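Local coordinates for protein putative phytoene/squalene synthase YisP (Bacillus subtilis subsp. subtilis, PDB 3WE9) that hydrolyses farnesyl diphosphate to farnesol and diphosphate, an activity needed for biofilm formation, and belongs to the phytoene/squalene synthase family, at residues A[102-105]-A[106-110]; A[121-124]-A[125-128]; A[129-132]-A[133-137]; A[158-161]-A[162-165]; A[179-182]-A[183-187]. All blocks are in the same frame, centred on the assembly; numbering follows the deposited sequence.

Contact 1: residues A[102-105]-A[106-110]; sequences REFI and AAQKE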
loop_
_atom_site.group_PDB
_atom_site.type_symbol
_atom_site.label_atom_id
_atom_site.label_comp_id
_atom_site.label_asym_id
_atom_site.label_seq_id
_atom_site.Cartn_x
_atom_site.Cartn_y
_atom_site.Cartn_z
ATOM N N ARG A 102 6.449 6.007 -13.524
ATOM C CA ARG A 102 5.889 5.737 -14.844
ATOM C C ARG A 102 5.116 4.428 -14.752
ATOM O O ARG A 102 3.956 4.346 -15.157
ATOM C CB ARG A 102 7.005 5.597 -15.883
ATOM C CG ARG A 102 7.917 6.809 -15.990
ATOM C CD ARG A 102 9.074 6.529 -16.939
ATOM N NE ARG A 102 10.044 7.619 -16.973
ATOM C CZ ARG A 102 9.757 8.863 -17.340
ATOM N NH1 ARG A 102 8.522 9.185 -17.707
ATOM N NH2 ARG A 102 10.708 9.789 -17.346
ATOM N N GLU A 103 5.778 3.411 -14.210
ATOM C CA GLU A 103 5.182 2.091 -14.035
ATOM C C GLU A 103 3.800 2.196 -13.405
ATOM O O GLU A 103 2.832 1.628 -13.911
ATOM C CB GLU A 103 6.083 1.230 -13.150
ATOM C CG GLU A 103 7.045 0.335 -13.905
ATOM C CD GLU A 103 6.415 -0.995 -14.279
ATOM O OE1 GLU A 103 5.453 -1.003 -15.080
ATOM O OE2 GLU A 103 6.882 -2.034 -13.762
ATOM N N PHE A 104 3.718 2.932 -12.302
ATOM C CA PHE A 104 2.464 3.111 -11.584
ATOM C C PHE A 104 1.388 3.722 -12.479
ATOM O O PHE A 104 0.260 3.237 -12.521
ATOM C CB PHE A 104 2.698 3.990 -10.352
ATOM C CG PHE A 104 1.534 4.032 -9.403
ATOM C CD1 PHE A 104 0.467 4.895 -9.623
ATOM C CD2 PHE A 104 1.502 3.196 -8.291
ATOM C CE1 PHE A 104 -0.618 4.929 -8.747
ATOM C CE2 PHE A 104 0.422 3.219 -7.407
ATOM C CZ PHE A 104 -0.639 4.086 -7.635
ATOM N N ILE A 105 1.742 4.781 -13.201
ATOM C CA ILE A 105 0.796 5.443 -14.093
ATOM C C ILE A 105 0.238 4.477 -15.134
ATOM O O ILE A 105 -0.975 4.396 -15.325
ATOM C CB ILE A 105 1.447 6.635 -14.831
ATOM C CG1 ILE A 105 1.737 7.767 -13.845
ATOM C CG2 ILE A 105 0.525 7.128 -15.943
ATOM C CD1 ILE A 105 0.495 8.312 -13.169
ATOM N N ALA A 106 1.127 3.751 -15.806
ATOM C CA ALA A 106 0.717 2.799 -16.826
ATOM C C ALA A 106 -0.257 1.761 -16.276
ATOM O O ALA A 106 -1.214 1.378 -16.946
ATOM C CB ALA A 106 1.952 2.106 -17.415
ATOM N N ALA A 107 -0.012 1.319 -15.046
ATOM C CA ALA A 107 -0.846 0.308 -14.396
ATOM C C ALA A 107 -2.264 0.769 -14.061
ATOM O O ALA A 107 -3.123 -0.052 -13.721
ATOM C CB ALA A 107 -0.153 -0.201 -13.134
ATOM N N GLN A 108 -2.515 2.072 -14.141
ATOM C CA GLN A 108 -3.852 2.581 -13.861
ATOM C C GLN A 108 -4.775 2.382 -15.060
ATOM O O GLN A 108 -5.991 2.401 -14.906
ATOM C CB GLN A 108 -3.798 4.061 -13.450
ATOM C CG GLN A 108 -3.099 4.284 -12.112
ATOM C CD GLN A 108 -3.611 3.341 -11.044
ATOM O OE1 GLN A 108 -4.813 3.189 -10.871
ATOM N NE2 GLN A 108 -2.700 2.706 -10.324
ATOM N N LYS A 109 -4.209 2.233 -16.258
ATOM C CA LYS A 109 -5.047 1.977 -17.433
ATOM C C LYS A 109 -5.501 0.549 -17.079
ATOM O O LYS A 109 -4.660 -0.312 -16.806
ATOM C CB LYS A 109 -4.205 1.987 -18.720
ATOM C CG LYS A 109 -3.091 3.041 -18.740
ATOM C CD LYS A 109 -3.635 4.447 -18.946
ATOM C CE LYS A 109 -2.494 5.462 -19.083
ATOM N NZ LYS A 109 -1.522 5.083 -20.149
ATOM N N GLU A 110 -6.806 0.281 -17.068
ATOM C CA GLU A 110 -7.243 -1.045 -16.667
ATOM C C GLU A 110 -7.633 -2.121 -17.651
ATOM O O GLU A 110 -7.151 -2.215 -18.792
ATOM C CB GLU A 110 -8.348 -0.944 -15.592
ATOM C CG GLU A 110 -9.067 0.386 -15.525
ATOM C CD GLU A 110 -9.600 0.702 -14.145
ATOM O OE1 GLU A 110 -10.650 0.117 -13.763
ATOM O OE2 GLU A 110 -8.967 1.540 -13.435
#
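Phe104 carries its CG anti to the backbone N (chi1 -169°), while Gln108, one helical turn later, has CG anti to its carbonyl carbon and then folds back at chi2 (-48°). These two choices put NE2 of the Gln108 amide over one face of the Phe104 ring, near CE1. NE2 does the touching, 3.4 Å from Phe104 CE1 and 3.7 Å from Phe104 CZ, and since the ring and amide planes are 28° apart the amide is inclined to the ring rather than upright upon it. The stem of the same side chain rests on backbone: Gln108 CG is 3.5 Å from Phe104 O.

Backbone bonds hold the turn that carries both residues. Ala106 N reaches Arg102 O at 3.0 Å, and Ala107 N bonds to Glu103 O at 3.1 Å. Two further bonds span three residues: Gln108 N bonds to Ile105 O at 3.0 Å, and Lys109 N to Ala106 O at 3.2 Å. They are consistent with a tighter, 3-10-like final turn.

Two helices pack against this part of helix 98-107. Phe104 and Ile105 pack on Ala54 of helix 38-54, with Cys51 also against the ring, whereas Phe104, Ala107 and Gln108 all meet Thr128 of helix 118-140.

Contact 2: residues A[121-124]-A[125-128]; sequences LLMY and AYRT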
loop_
_atom_site.group_PDB
_atom_site.type_symbol
_atom_site.label_atom_id
_atom_site.label_comp_id
_atom_site.label_asym_id
_atom_site.label_seq_id
_atom_site.Cartn_x
_atom_site.Cartn_y
_atom_site.Cartn_z
ATOM N N LEU A 121 -2.770 -11.193 -10.588
ATOM C CA LEU A 121 -3.047 -10.329 -9.443
ATOM C C LEU A 121 -1.726 -9.839 -8.841
ATOM O O LEU A 121 -1.589 -8.664 -8.500
ATOM C CB LEU A 121 -3.838 -11.090 -8.372
ATOM C CG LEU A 121 -4.122 -10.321 -7.073
ATOM C CD1 LEU A 121 -4.991 -9.102 -7.356
ATOM C CD2 LEU A 121 -4.813 -11.243 -6.078
ATOM N N LEU A 122 -0.761 -10.749 -8.717
ATOM C CA LEU A 122 0.550 -10.422 -8.154
ATOM C C LEU A 122 1.293 -9.408 -9.007
ATOM O O LEU A 122 1.939 -8.497 -8.486
ATOM C CB LEU A 122 1.406 -11.687 -8.019
ATOM C CG LEU A 122 0.899 -12.758 -7.049
ATOM C CD1 LEU A 122 1.849 -13.954 -7.044
ATOM C CD2 LEU A 122 0.787 -12.151 -5.658
ATOM N N MET A 123 1.207 -9.574 -10.321
ATOM C CA MET A 123 1.868 -8.667 -11.249
ATOM C C MET A 123 1.256 -7.285 -11.093
ATOM O O MET A 123 1.948 -6.266 -11.166
ATOM C CB MET A 123 1.696 -9.175 -12.686
ATOM C CG MET A 123 2.221 -8.233 -13.764
ATOM S SD MET A 123 3.938 -7.722 -13.543
ATOM C CE MET A 123 4.758 -9.270 -13.494
ATOM N N TYR A 124 -0.050 -7.250 -10.864
ATOM C CA TYR A 124 -0.726 -5.978 -10.688
ATOM C C TYR A 124 -0.319 -5.287 -9.385
ATOM O O TYR A 124 -0.115 -4.074 -9.356
ATOM C CB TYR A 124 -2.233 -6.161 -10.698
ATOM C CG TYR A 124 -2.942 -4.842 -10.619
ATOM C CD1 TYR A 124 -2.745 -3.875 -11.605
ATOM C CD2 TYR A 124 -3.775 -4.535 -9.549
ATOM C CE1 TYR A 124 -3.358 -2.635 -11.529
ATOM C CE2 TYR A 124 -4.395 -3.293 -9.464
ATOM C CZ TYR A 124 -4.183 -2.352 -10.457
ATOM O OH TYR A 124 -4.805 -1.129 -10.394
ATOM N N ALA A 125 -0.225 -6.057 -8.306
ATOM C CA ALA A 125 0.169 -5.499 -7.015
ATOM C C ALA A 125 1.615 -5.019 -7.129
ATOM O O ALA A 125 2.016 -4.042 -6.502
ATOM C CB ALA A 125 0.052 -6.563 -5.930
ATOM N N TYR A 126 2.390 -5.727 -7.943
ATOM C CA TYR A 126 3.792 -5.395 -8.161
ATOM C C TYR A 126 3.948 -4.054 -8.870
ATOM O O TYR A 126 4.743 -3.210 -8.448
ATOM C CB TYR A 126 4.464 -6.504 -8.981
ATOM C CG TYR A 126 5.865 -6.174 -9.458
ATOM C CD1 TYR A 126 6.874 -5.847 -8.553
ATOM C CD2 TYR A 126 6.177 -6.184 -10.816
ATOM C CE1 TYR A 126 8.164 -5.536 -8.987
ATOM C CE2 TYR A 126 7.464 -5.876 -11.265
ATOM C CZ TYR A 126 8.450 -5.554 -10.345
ATOM O OH TYR A 126 9.722 -5.261 -10.779
ATOM N N ARG A 127 3.166 -3.852 -9.926
ATOM C CA ARG A 127 3.239 -2.625 -10.716
ATOM C C ARG A 127 2.684 -1.394 -10.014
ATOM O O ARG A 127 2.961 -0.269 -10.426
ATOM C CB ARG A 127 2.503 -2.807 -12.048
ATOM C CG ARG A 127 2.961 -3.999 -12.868
ATOM C CD ARG A 127 2.190 -4.066 -14.189
ATOM N NE ARG A 127 0.741 -4.072 -13.978
ATOM C CZ ARG A 127 -0.048 -5.125 -14.182
ATOM N NH1 ARG A 127 0.462 -6.271 -14.605
ATOM N NH2 ARG A 127 -1.352 -5.033 -13.967
ATOM N N THR A 128 1.889 -1.600 -8.966
ATOM C CA THR A 128 1.316 -0.476 -8.237
ATOM C C THR A 128 1.948 -0.349 -6.846
ATOM O O THR A 128 2.770 0.544 -6.614
ATOM C CB THR A 128 -0.231 -0.604 -8.138
ATOM O OG1 THR A 128 -0.588 -1.900 -7.631
ATOM C CG2 THR A 128 -0.866 -0.415 -9.521
#
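Tyr124 and Thr128 cross obliquely, with the threonine above the tyrosine ring. Thr128 CG2 lies 4.3 Å from the centroid of the Tyr124 ring and 29° off its normal, an off-centre CH-pi contact. Thr128 OG1 sits over a face of the same ring and donates to Tyr124 O at 2.8 Å. Its position between the backbone N and the carbonyl carbon (chi1 52°) turns the hydroxyl back onto this carbonyl, which also receives a weak bond from Thr128 N at 3.2 Å. The hydroxyl is a relay as well, for it is hydrogen-bonded to Gln160 of helix 145-165.

Arg127 crosses Tyr124 at about a right angle, its guanidinium beside the ring edge, though a clash with Met123 makes the exact placing of that group doubtful. Met123 and Tyr126 instead run side by side. Met123 SD is 5.2 Å from the Tyr126 ring centroid and 82° off the normal, so the sulfur meets the edge, with Tyr126 CD2 3.8 Å away.

Two recognised features therefore share these turns of helix 118-140: an edge-on Met-aromatic pair, and a threonine hydroxyl bonded to the carbonyl four residues earlier, where the helix widens into a pi-type turn.

Contact 3: residues A[129-132]-A[133-137]; sequences GGAA and GLMLL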
loop_
_atom_site.group_PDB
_atom_site.type_symbol
_atom_site.label_atom_id
_atom_site.label_comp_id
_atom_site.label_asym_id
_atom_site.label_seq_id
_atom_site.Cartn_x
_atom_site.Cartn_y
_atom_site.Cartn_z
ATOM N N GLY A 129 1.578 -1.241 -5.929
ATOM C CA GLY A 129 2.153 -1.200 -4.593
ATOM C C GLY A 129 3.662 -1.398 -4.600
ATOM O O GLY A 129 4.390 -0.684 -3.909
ATOM N N GLY A 130 4.135 -2.370 -5.376
ATOM C CA GLY A 130 5.567 -2.622 -5.446
ATOM C C GLY A 130 6.313 -1.412 -5.977
ATOM O O GLY A 130 7.400 -1.064 -5.498
ATOM N N ALA A 131 5.718 -0.768 -6.975
ATOM C CA ALA A 131 6.295 0.427 -7.580
ATOM C C ALA A 131 6.351 1.535 -6.539
ATOM O O ALA A 131 7.335 2.265 -6.451
ATOM C CB ALA A 131 5.448 0.877 -8.779
ATOM N N ALA A 132 5.284 1.665 -5.752
ATOM C CA ALA A 132 5.238 2.690 -4.712
ATOM C C ALA A 132 6.369 2.432 -3.716
ATOM O O ALA A 132 7.004 3.366 -3.217
ATOM C CB ALA A 132 3.884 2.662 -4.003
ATOM N N GLY A 133 6.618 1.159 -3.432
ATOM C CA GLY A 133 7.683 0.810 -2.511
ATOM C C GLY A 133 9.020 1.280 -3.053
ATOM O O GLY A 133 9.862 1.793 -2.314
ATOM N N LEU A 134 9.227 1.103 -4.355
ATOM C CA LEU A 134 10.474 1.534 -4.977
ATOM C C LEU A 134 10.533 3.064 -4.995
ATOM O O LEU A 134 11.596 3.649 -4.828
ATOM C CB LEU A 134 10.581 0.982 -6.403
ATOM C CG LEU A 134 11.957 1.108 -7.065
ATOM C CD1 LEU A 134 13.014 0.425 -6.196
ATOM C CD2 LEU A 134 11.915 0.469 -8.458
ATOM N N MET A 135 9.389 3.711 -5.201
ATOM C CA MET A 135 9.339 5.174 -5.207
ATOM C C MET A 135 9.894 5.713 -3.889
ATOM O O MET A 135 10.665 6.670 -3.862
ATOM C CB MET A 135 7.902 5.673 -5.322
ATOM C CG MET A 135 7.193 5.425 -6.635
ATOM S SD MET A 135 5.487 5.980 -6.461
ATOM C CE MET A 135 4.632 4.813 -7.575
ATOM N N LEU A 136 9.475 5.078 -2.797
ATOM C CA LEU A 136 9.866 5.476 -1.450
ATOM C C LEU A 136 11.247 5.061 -0.967
ATOM O O LEU A 136 11.754 5.634 -0.006
ATOM C CB LEU A 136 8.838 4.946 -0.448
ATOM C CG LEU A 136 7.397 5.448 -0.579
ATOM C CD1 LEU A 136 6.515 4.673 0.391
ATOM C CD2 LEU A 136 7.327 6.947 -0.294
ATOM N N LEU A 137 11.846 4.066 -1.613
ATOM C CA LEU A 137 13.152 3.558 -1.186
ATOM C C LEU A 137 14.207 4.613 -0.845
ATOM O O LEU A 137 14.810 4.567 0.229
ATOM C CB LEU A 137 13.715 2.588 -2.234
ATOM C CG LEU A 137 15.023 1.876 -1.869
ATOM C CD1 LEU A 137 14.848 1.100 -0.572
ATOM C CD2 LEU A 137 15.432 0.941 -3.000
#
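Between Met135 and the alanines it touches, Ala131 and Ala132, the flat groups are peptide planes alone, since no ring, amide side chain or guanidinium belongs to either segment. Met135 N approaches Ala131 O at 2.8 Å. The next donor, Leu136 N, meets Ala132 O at 3.0 Å. Gly133 N to Gly129 O (2.9 Å) and Leu134 N to Gly130 O (3.1 Å) complete four regular bonds, each spanning four residues.

Against this backbone Met135 lays its thioether back along the preceding turn. With CG anti to the carbonyl carbon (chi1 -68°), CG comes 3.2 Å from Ala131 O, and the chain runs on until SD lies 3.7 Å from Ala132 CA. The CE methyl passes over the same residue, 3.6 Å from Ala132 CA, and reaches the methyl groups of Ala131 and Ala132 alike. An alanine at Met135 lacks the sulfur and terminal methyl, which would probably open a gap over Ala132 and deprive Phe104 and Cys51 of a packing partner.

Leu136 adds a smaller touch, its CG 3.4 Å from Ala132 O. Glycines and alanines add little bulk to the first turn, and the Met135 thioether lies against its backbone and methyl groups. The backbone polar groups satisfy one another along the helix, and the side-chain cohesion is purely apolar.

Contact 4: residues A[158-161]-A[162-165]; sequences AIQL and VRFL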
loop_
_atom_site.group_PDB
_atom_site.type_symbol
_atom_site.label_atom_id
_atom_site.label_comp_id
_atom_site.label_asym_id
_atom_site.label_seq_id
_atom_site.Cartn_x
_atom_site.Cartn_y
_atom_site.Cartn_z
ATOM N N ALA A 158 2.811 -6.196 -0.837
ATOM C CA ALA A 158 1.974 -6.801 0.199
ATOM C C ALA A 158 0.849 -5.860 0.649
ATOM O O ALA A 158 -0.296 -6.281 0.839
ATOM C CB ALA A 158 2.838 -7.184 1.398
ATOM N N ILE A 159 1.177 -4.584 0.822
ATOM C CA ILE A 159 0.180 -3.605 1.249
ATOM C C ILE A 159 -0.951 -3.491 0.224
ATOM O O ILE A 159 -2.127 -3.354 0.581
ATOM C CB ILE A 159 0.846 -2.231 1.481
ATOM C CG1 ILE A 159 1.715 -2.294 2.748
ATOM C CG2 ILE A 159 -0.208 -1.139 1.582
ATOM C CD1 ILE A 159 2.606 -1.063 2.966
ATOM N N GLN A 160 -0.599 -3.555 -1.056
ATOM C CA GLN A 160 -1.618 -3.482 -2.097
ATOM C C GLN A 160 -2.499 -4.736 -2.019
ATOM O O GLN A 160 -3.724 -4.666 -2.161
ATOM C CB GLN A 160 -0.957 -3.370 -3.474
ATOM C CG GLN A 160 -1.936 -3.086 -4.597
ATOM C CD GLN A 160 -2.611 -1.729 -4.458
ATOM O OE1 GLN A 160 -3.235 -1.433 -3.442
ATOM N NE2 GLN A 160 -2.491 -0.901 -5.488
ATOM N N LEU A 161 -1.881 -5.887 -1.785
ATOM C CA LEU A 161 -2.645 -7.125 -1.667
ATOM C C LEU A 161 -3.583 -7.037 -0.472
ATOM O O LEU A 161 -4.727 -7.489 -0.535
ATOM C CB LEU A 161 -1.721 -8.333 -1.497
ATOM C CG LEU A 161 -0.937 -8.780 -2.738
ATOM C CD1 LEU A 161 -0.053 -9.978 -2.379
ATOM C CD2 LEU A 161 -1.902 -9.142 -3.860
ATOM N N VAL A 162 -3.109 -6.451 0.620
ATOM C CA VAL A 162 -3.964 -6.326 1.799
ATOM C C VAL A 162 -5.152 -5.417 1.498
ATOM O O VAL A 162 -6.290 -5.716 1.864
ATOM C CB VAL A 162 -3.178 -5.784 3.004
ATOM C CG1 VAL A 162 -4.131 -5.504 4.171
ATOM C CG2 VAL A 162 -2.141 -6.814 3.429
ATOM N N ARG A 163 -4.890 -4.303 0.828
ATOM C CA ARG A 163 -5.963 -3.391 0.474
ATOM C C ARG A 163 -6.982 -4.113 -0.402
ATOM O O ARG A 163 -8.190 -3.977 -0.205
ATOM C CB ARG A 163 -5.401 -2.173 -0.264
ATOM C CG ARG A 163 -4.662 -1.205 0.642
ATOM C CD ARG A 163 -3.952 -0.137 -0.163
ATOM N NE ARG A 163 -3.447 0.936 0.686
ATOM C CZ ARG A 163 -4.204 1.891 1.217
ATOM N NH1 ARG A 163 -5.510 1.911 0.984
ATOM N NH2 ARG A 163 -3.657 2.827 1.980
ATOM N N PHE A 164 -6.489 -4.887 -1.366
ATOM C CA PHE A 164 -7.367 -5.630 -2.260
ATOM C C PHE A 164 -8.265 -6.583 -1.477
ATOM O O PHE A 164 -9.456 -6.681 -1.751
ATOM C CB PHE A 164 -6.557 -6.444 -3.279
ATOM C CG PHE A 164 -5.847 -5.608 -4.313
ATOM C CD1 PHE A 164 -6.034 -4.225 -4.373
ATOM C CD2 PHE A 164 -5.002 -6.213 -5.244
ATOM C CE1 PHE A 164 -5.395 -3.458 -5.346
ATOM C CE2 PHE A 164 -4.355 -5.455 -6.226
ATOM C CZ PHE A 164 -4.551 -4.074 -6.277
ATOM N N LEU A 165 -7.675 -7.286 -0.512
ATOM C CA LEU A 165 -8.398 -8.250 0.319
ATOM C C LEU A 165 -9.342 -7.637 1.359
ATOM O O LEU A 165 -10.152 -8.347 1.960
ATOM C CB LEU A 165 -7.391 -9.150 1.047
ATOM C CG LEU A 165 -6.567 -10.121 0.186
ATOM C CD1 LEU A 165 -5.455 -10.752 1.021
ATOM C CD2 LEU A 165 -7.477 -11.198 -0.378
#
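Leu161, Gln160 and Phe164 bury the most surface here, and the last two do so against each other. Phe164 has CG anti to its carbonyl carbon, and chi2 near zero (-5°) swings the ring to present a face to the turn before. Gln160 O lies 3.1 Å above that face, offset toward the rim, while serving as acceptor for Phe164 N at 2.9 Å. On the same side of the ring is the Gln160 side chain: CG is 3.3 Å from Phe164 CZ, CD is 3.4 Å from Phe164 CE1, and the amide plane stands only 19° from the ring plane, so that the two groups lie almost flat together.

The bent Gln160 chain also brings OE1 within 3.6 Å of Arg163 CD, and its NE2 is hydrogen-bonded to Thr128 OG1. Within these turns Leu161 works mainly through its backbone. Leu161 O accepts Leu165 N at 3.0 Å and has Leu165 CG 3.3 Å away, while the Leu161 branch turns to Leu121 and Ala125 of helix 118-140.

An alanine at Phe164 removes the ring, and the Gln160 amide would probably be freer to turn, with its bond to Thr128 less well held. The chemistry is thus mixed: the aromatic face and the Thr128 bond together probably limit how the amide can turn, and NE2 directs an N-H to helix 118-140.

Contact 5: residues A[179-182]-A[183-187]; sequences RQVM and QQFGY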
loop_
_atom_site.group_PDB
_atom_site.type_symbol
_atom_site.label_atom_id
_atom_site.label_comp_id
_atom_site.label_asym_id
_atom_site.label_seq_id
_atom_site.Cartn_x
_atom_site.Cartn_y
_atom_site.Cartn_z
ATOM N N ARG A 179 -9.620 -16.150 -11.101
ATOM C CA ARG A 179 -10.564 -17.208 -11.432
ATOM C C ARG A 179 -9.974 -18.606 -11.272
ATOM O O ARG A 179 -10.699 -19.559 -10.968
ATOM C CB ARG A 179 -11.107 -17.003 -12.853
ATOM C CG ARG A 179 -12.413 -16.197 -12.908
ATOM C CD ARG A 179 -12.356 -14.909 -12.077
ATOM N NE ARG A 179 -13.627 -14.191 -12.127
ATOM C CZ ARG A 179 -13.871 -13.038 -11.512
ATOM N NH1 ARG A 179 -12.928 -12.442 -10.778
ATOM N NH2 ARG A 179 -15.065 -12.470 -11.640
ATOM N N GLN A 180 -8.667 -18.743 -11.478
ATOM C CA GLN A 180 -8.031 -20.050 -11.320
ATOM C C GLN A 180 -7.973 -20.432 -9.844
ATOM O O GLN A 180 -8.032 -21.611 -9.499
ATOM C CB GLN A 180 -6.617 -20.054 -11.910
ATOM C CG GLN A 180 -6.578 -20.108 -13.428
ATOM C CD GLN A 180 -7.373 -21.274 -13.976
ATOM O OE1 GLN A 180 -7.078 -22.436 -13.685
ATOM N NE2 GLN A 180 -8.397 -20.972 -14.767
ATOM N N VAL A 181 -7.849 -19.437 -8.973
ATOM C CA VAL A 181 -7.819 -19.711 -7.541
ATOM C C VAL A 181 -9.248 -20.067 -7.110
ATOM O O VAL A 181 -9.459 -21.003 -6.343
ATOM C CB VAL A 181 -7.306 -18.486 -6.735
ATOM C CG1 VAL A 181 -7.414 -18.762 -5.238
ATOM C CG2 VAL A 181 -5.847 -18.199 -7.097
ATOM N N MET A 182 -10.227 -19.329 -7.619
ATOM C CA MET A 182 -11.616 -19.620 -7.298
ATOM C C MET A 182 -11.938 -21.062 -7.689
ATOM O O MET A 182 -12.547 -21.806 -6.917
ATOM C CB MET A 182 -12.554 -18.677 -8.050
ATOM C CG MET A 182 -12.628 -17.269 -7.484
ATOM S SD MET A 182 -13.365 -16.124 -8.659
ATOM C CE MET A 182 -15.053 -16.766 -8.806
ATOM N N GLN A 183 -11.509 -21.448 -8.887
ATOM C CA GLN A 183 -11.764 -22.791 -9.406
ATOM C C GLN A 183 -11.149 -23.885 -8.546
ATOM O O GLN A 183 -11.713 -24.967 -8.416
ATOM C CB GLN A 183 -11.238 -22.910 -10.843
ATOM C CG GLN A 183 -11.542 -24.257 -11.503
ATOM C CD GLN A 183 -11.110 -24.313 -12.965
ATOM O OE1 GLN A 183 -9.937 -24.122 -13.288
ATOM N NE2 GLN A 183 -12.064 -24.576 -13.852
ATOM N N GLN A 184 -9.985 -23.595 -7.976
ATOM C CA GLN A 184 -9.271 -24.522 -7.105
ATOM C C GLN A 184 -10.154 -24.971 -5.946
ATOM O O GLN A 184 -10.151 -26.141 -5.565
ATOM C CB GLN A 184 -8.046 -23.832 -6.488
ATOM C CG GLN A 184 -6.741 -23.926 -7.243
ATOM C CD GLN A 184 -5.697 -22.952 -6.711
ATOM O OE1 GLN A 184 -5.618 -22.691 -5.506
ATOM N NE2 GLN A 184 -4.890 -22.411 -7.609
ATOM N N PHE A 185 -10.887 -24.015 -5.381
ATOM C CA PHE A 185 -11.727 -24.262 -4.220
ATOM C C PHE A 185 -13.228 -24.378 -4.476
ATOM O O PHE A 185 -14.002 -24.550 -3.538
ATOM C CB PHE A 185 -11.444 -23.169 -3.178
ATOM C CG PHE A 185 -9.984 -23.044 -2.826
ATOM C CD1 PHE A 185 -9.299 -24.121 -2.258
ATOM C CD2 PHE A 185 -9.282 -21.875 -3.110
ATOM C CE1 PHE A 185 -7.927 -24.034 -1.982
ATOM C CE2 PHE A 185 -7.912 -21.774 -2.841
ATOM C CZ PHE A 185 -7.233 -22.860 -2.274
ATOM N N GLY A 186 -13.637 -24.287 -5.737
ATOM C CA GLY A 186 -15.047 -24.406 -6.063
ATOM C C GLY A 186 -15.902 -23.176 -5.796
ATOM O O GLY A 186 -17.107 -23.301 -5.575
ATOM N N TYR A 187 -15.293 -21.992 -5.805
ATOM C CA TYR A 187 -16.041 -20.758 -5.590
ATOM C C TYR A 187 -16.512 -20.315 -6.968
ATOM O O TYR A 187 -15.701 -20.061 -7.862
ATOM C CB TYR A 187 -15.151 -19.679 -4.957
ATOM C CG TYR A 187 -15.929 -18.473 -4.468
ATOM C CD1 TYR A 187 -16.956 -18.617 -3.531
ATOM C CD2 TYR A 187 -15.649 -17.192 -4.945
ATOM C CE1 TYR A 187 -17.684 -17.514 -3.085
ATOM C CE2 TYR A 187 -16.372 -16.082 -4.504
ATOM C CZ TYR A 187 -17.391 -16.255 -3.575
ATOM O OH TYR A 187 -18.123 -15.167 -3.147
#
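Met182 O is gripped by more than one backbone donor from the following turn. Tyr187 N binds it at 3.0 Å, standing 40° out of the carbonyl plane and so not on a lone pair, and Phe185 N adds a weak bond at 3.2 Å. Gly186, with phi 78°, is the first residue to leave helical geometry. One step inside, Gly186 N makes a weak bond to Gln183 O at 3.4 Å. Earlier in the helix, Gln183 N to Arg179 O is an ordinary bond of 2.9 Å.

This turn brings the Tyr187 side chain back to Met182. With Tyr187 CG anti to its backbone N (chi1 -169°), the side chain meets Met182 at a slant: Met182 CG lies at the ring edge and in its plane, and Met182 CE is 3.9 Å from Tyr187 CD2 and 3.5 Å from Tyr187 O. Elsewhere on the helix, Val181 and Phe185 run side by side, with Val181 CG1 3.9 Å from Phe185 CE2.

Neighbours fasten both ends. Arg179 forms a salt bridge with Glu189 and also binds the carbonyl of Ile177, while Tyr187 OH bonds to Thr196 O and its ring meets Phe201. Val181 and Phe185 together face Thr204 of helix 199-221.

The pairing of Tyr187 N with Met182 O and Gly186 N with Gln183 O, about a residue of positive phi, defines a Schellman motif. The apolar contact of Met182 with Tyr187, bridging the last turn and the chain beyond it, is the hydrophobic interaction that commonly accompanies such a helix end.

How the contacts relate
Contacts 2 and 3 occupy successive turns of helix 118-140, joined by a probable hydrogen bond from Gly130 N to Ala125 O. Contact 1, on helix 98-107, and contact 4, on helix 145-165, flank that helix: Phe104 packs on Met135 and Thr128, while Gln160 and Phe164 reach Thr128 and Tyr124. Contact 3 is the most buried and entirely apolar in its side chains; contacts 1, 2 and 4 are partly buried and combine aromatic faces with amide or hydroxyl groups. Contact 5 stands apart, its centre about 19 Å or more from every other, and relies on backbone bonds that close a helix end.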